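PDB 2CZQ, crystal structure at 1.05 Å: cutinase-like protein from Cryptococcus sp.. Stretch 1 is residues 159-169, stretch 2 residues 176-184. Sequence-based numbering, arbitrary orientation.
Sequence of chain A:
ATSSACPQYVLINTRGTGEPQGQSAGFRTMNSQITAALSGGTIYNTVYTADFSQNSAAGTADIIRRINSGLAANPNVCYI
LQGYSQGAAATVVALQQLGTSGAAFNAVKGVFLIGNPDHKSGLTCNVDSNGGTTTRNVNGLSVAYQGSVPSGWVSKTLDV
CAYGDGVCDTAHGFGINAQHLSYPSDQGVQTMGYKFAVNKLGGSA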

# COMPACT_ATOMS: atom_id res chain seq x y z
N ASP A 159 0.87 3.37 -6.82
CA ASP A 159 1.92 3.97 -6.01
C ASP A 159 1.76 5.49 -6.07
O ASP A 159 2.11 6.14 -7.06
N VAL A 160 1.18 6.03 -5.00
CA VAL A 160 0.78 7.42 -4.93
C VAL A 160 1.88 8.23 -4.27
O VAL A 160 2.24 7.99 -3.11
N CYS A 161 2.41 9.19 -5.02
CA CYS A 161 3.49 10.04 -4.53
C CYS A 161 3.07 11.48 -4.74
O CYS A 161 2.92 11.92 -5.88
N ALA A 162 2.87 12.20 -3.65
CA ALA A 162 2.52 13.61 -3.71
C ALA A 162 3.67 14.38 -4.33
O ALA A 162 4.82 14.15 -3.99
N TYR A 163 3.36 15.29 -5.25
CA TYR A 163 4.40 16.10 -5.85
C TYR A 163 5.22 16.77 -4.76
O TYR A 163 4.68 17.44 -3.88
N GLY A 164 6.53 16.59 -4.82
CA GLY A 164 7.40 17.21 -3.85
C GLY A 164 7.53 16.51 -2.51
O GLY A 164 8.16 17.07 -1.61
N ASP A 165 6.98 15.31 -2.36
CA ASP A 165 7.25 14.48 -1.19
C ASP A 165 8.67 13.93 -1.34
O ASP A 165 8.92 13.12 -2.22
N GLY A 166 9.59 14.39 -0.50
CA GLY A 166 11.00 14.05 -0.66
C GLY A 166 11.37 12.59 -0.46
O GLY A 166 12.49 12.19 -0.79
N VAL A 167 10.46 11.79 0.08
CA VAL A 167 10.73 10.38 0.32
C VAL A 167 10.54 9.55 -0.96
O VAL A 167 11.34 8.67 -1.26
N CYS A 168 9.46 9.84 -1.70
CA CYS A 168 9.16 9.14 -2.95
C CYS A 168 9.56 9.92 -4.21
O CYS A 168 9.64 9.33 -5.29
N ASP A 169 9.81 11.22 -4.04
CA ASP A 169 10.08 12.14 -5.14
C ASP A 169 11.33 12.96 -4.81
O ASP A 169 11.24 14.07 -4.28
N ILE A 176 11.77 14.45 4.42
CA ILE A 176 10.45 14.39 5.03
C ILE A 176 9.93 15.80 5.27
O ILE A 176 10.38 16.51 6.18
N ASN A 177 8.97 16.18 4.45
CA ASN A 177 8.41 17.51 4.44
C ASN A 177 6.89 17.42 4.54
O ASN A 177 6.34 16.33 4.69
N ALA A 178 6.21 18.56 4.44
CA ALA A 178 4.76 18.56 4.58
C ALA A 178 4.10 17.62 3.58
O ALA A 178 3.10 16.98 3.89
N GLN A 179 4.67 17.54 2.39
CA GLN A 179 4.11 16.70 1.34
C GLN A 179 4.12 15.22 1.74
O GLN A 179 3.17 14.49 1.45
N HIS A 180 5.16 14.78 2.44
CA HIS A 180 5.21 13.40 2.93
C HIS A 180 4.18 13.13 4.00
O HIS A 180 3.75 11.99 4.18
N LEU A 181 3.81 14.19 4.73
CA LEU A 181 2.88 14.08 5.85
C LEU A 181 1.43 14.33 5.44
O LEU A 181 0.53 14.22 6.26
N SER A 182 1.21 14.64 4.16
CA SER A 182 -0.09 15.13 3.67
C SER A 182 -1.14 14.04 3.51
O SER A 182 -2.34 14.32 3.58
N TYR A 183 -0.70 12.81 3.28
CA TYR A 183 -1.59 11.77 2.80
C TYR A 183 -2.83 11.50 3.64
O TYR A 183 -3.90 11.30 3.06
N PRO A 184 -2.73 11.43 4.97
CA PRO A 184 -3.90 11.10 5.78
C PRO A 184 -5.12 11.97 5.50
O PRO A 184 -6.24 11.46 5.56

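The apolar centre gathers around two rings. Tyr183, chi1 m, points toward the first stretch and lies beside Ala162, whose CB sits 3.9 Å from Tyr183 CZ; Val160, a t rotamer also pointing toward its partner, adds a looser contact, Val160 CG1 to Tyr183 CE1 at 4.4 Å. The second ring is His180, chi1 t. Val167, again t, lays its CG2 over one face, 3.5 Å from the His180 ring centroid and almost on the normal, while the same methyl meets Ile176 CG1 at 3.8 Å. The disulfide Cys161 SG to Cys168 SG (2.0 Å) ties the loop closed, with Cys168 SG 3.6 Å from Tyr183 OH.

A buried polar group needs partners, and Asp165 finds them. Its CB leaves sideways, yet chi1 t brings the carboxylate inward, where Asp165 OD2 accepts from Tyr183 OH at 2.6 Å and from His180 ND1 at 2.8 Å. Asp165 OD1 takes Val167 N at 2.9 Å, bracing its own loop. Tyr183 OH in turn accepts from Ala162 N at 2.9 Å, so one hydroxyl links backbone to carboxylate.

At the outer edge, Asn177, chi1 p, donates from ND2 to Gly164 O at 2.7 Å, and its OD1 weakly caps His180 N at 3.3 Å. Gln179, chi1 m, packs CG against Tyr163 O at 3.4 Å.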

# COMPACT_ATOMS: atom_id res chain seq x y z
CB ASP A 159 3.30 3.52 -6.48
CG ASP A 159 4.40 3.88 -5.51
OD1 ASP A 159 4.10 4.55 -4.50
OD2 ASP A 159 5.58 3.52 -5.70
CB VAL A 160 -0.55 7.57 -4.17
CG1 VAL A 160 -1.02 9.02 -4.17
CG2 VAL A 160 -1.62 6.65 -4.75
CB CYS A 161 4.79 9.74 -5.27
SG CYS A 161 6.17 10.77 -4.71
CB ALA A 162 2.22 14.14 -2.32
CB TYR A 163 3.79 17.15 -6.78
CG TYR A 163 4.82 17.92 -7.57
CD1 TYR A 163 5.47 19.03 -7.02
CD2 TYR A 163 5.14 17.54 -8.87
CE1 TYR A 163 6.41 19.75 -7.75
CE2 TYR A 163 6.08 18.26 -9.61
CZ TYR A 163 6.71 19.36 -9.04
OH TYR A 163 7.64 20.08 -9.75
CB ASP A 165 6.21 13.34 -1.13
CG ASP A 165 6.54 12.28 -0.10
OD1 ASP A 165 7.65 12.30 0.48
OD2 ASP A 165 5.70 11.40 0.19
CB VAL A 167 9.86 9.84 1.47
CG1 VAL A 167 10.05 8.34 1.65
CG2 VAL A 167 10.18 10.58 2.77
CB CYS A 168 7.68 8.74 -3.01
SG CYS A 168 6.51 10.08 -2.80
CB ASP A 169 8.86 13.05 -5.35
CG ASP A 169 9.06 14.09 -6.42
OD1 ASP A 169 10.14 14.16 -7.05
OD2 ASP A 169 8.12 14.88 -6.68
CB ILE A 176 10.43 13.59 6.34
CG1 ILE A 176 10.91 12.15 6.11
CG2 ILE A 176 9.01 13.59 6.94
CD1 ILE A 176 10.94 11.32 7.38
CB ASN A 177 8.87 18.27 3.19
CG ASN A 177 8.60 17.51 1.89
OD1 ASN A 177 7.96 16.45 1.88
ND2 ASN A 177 9.09 18.05 0.78
CB ALA A 178 4.21 19.97 4.43
CB GLN A 179 4.86 16.93 0.03
CG GLN A 179 4.56 18.27 -0.63
CD GLN A 179 5.21 19.46 0.06
OE1 GLN A 179 6.13 19.32 0.87
NE2 GLN A 179 4.73 20.65 -0.27
CB HIS A 180 6.60 13.04 3.48
CG HIS A 180 6.77 11.58 3.73
ND1 HIS A 180 6.62 10.63 2.74
CD2 HIS A 180 7.08 10.89 4.86
CE1 HIS A 180 6.82 9.43 3.25
NE2 HIS A 180 7.11 9.56 4.53
CB LEU A 181 3.29 15.06 6.97
CG LEU A 181 4.75 14.99 7.44
CD1 LEU A 181 5.04 16.08 8.45
CD2 LEU A 181 5.08 13.62 8.02
CB SER A 182 0.10 15.88 2.34
OG SER A 182 0.47 14.97 1.30
CB TYR A 183 -0.85 10.46 2.55
CG TYR A 183 0.30 10.60 1.59
CD1 TYR A 183 0.10 10.57 0.21
CD2 TYR A 183 1.60 10.75 2.06
CE1 TYR A 183 1.16 10.69 -0.67
CE2 TYR A 183 2.67 10.87 1.19
CZ TYR A 183 2.44 10.85 -0.18
OH TYR A 183 3.48 10.96 -1.07
CB PRO A 184 -3.42 11.30 7.22
CG PRO A 184 -1.96 10.99 7.14
CD PRO A 184 -1.53 11.61 5.83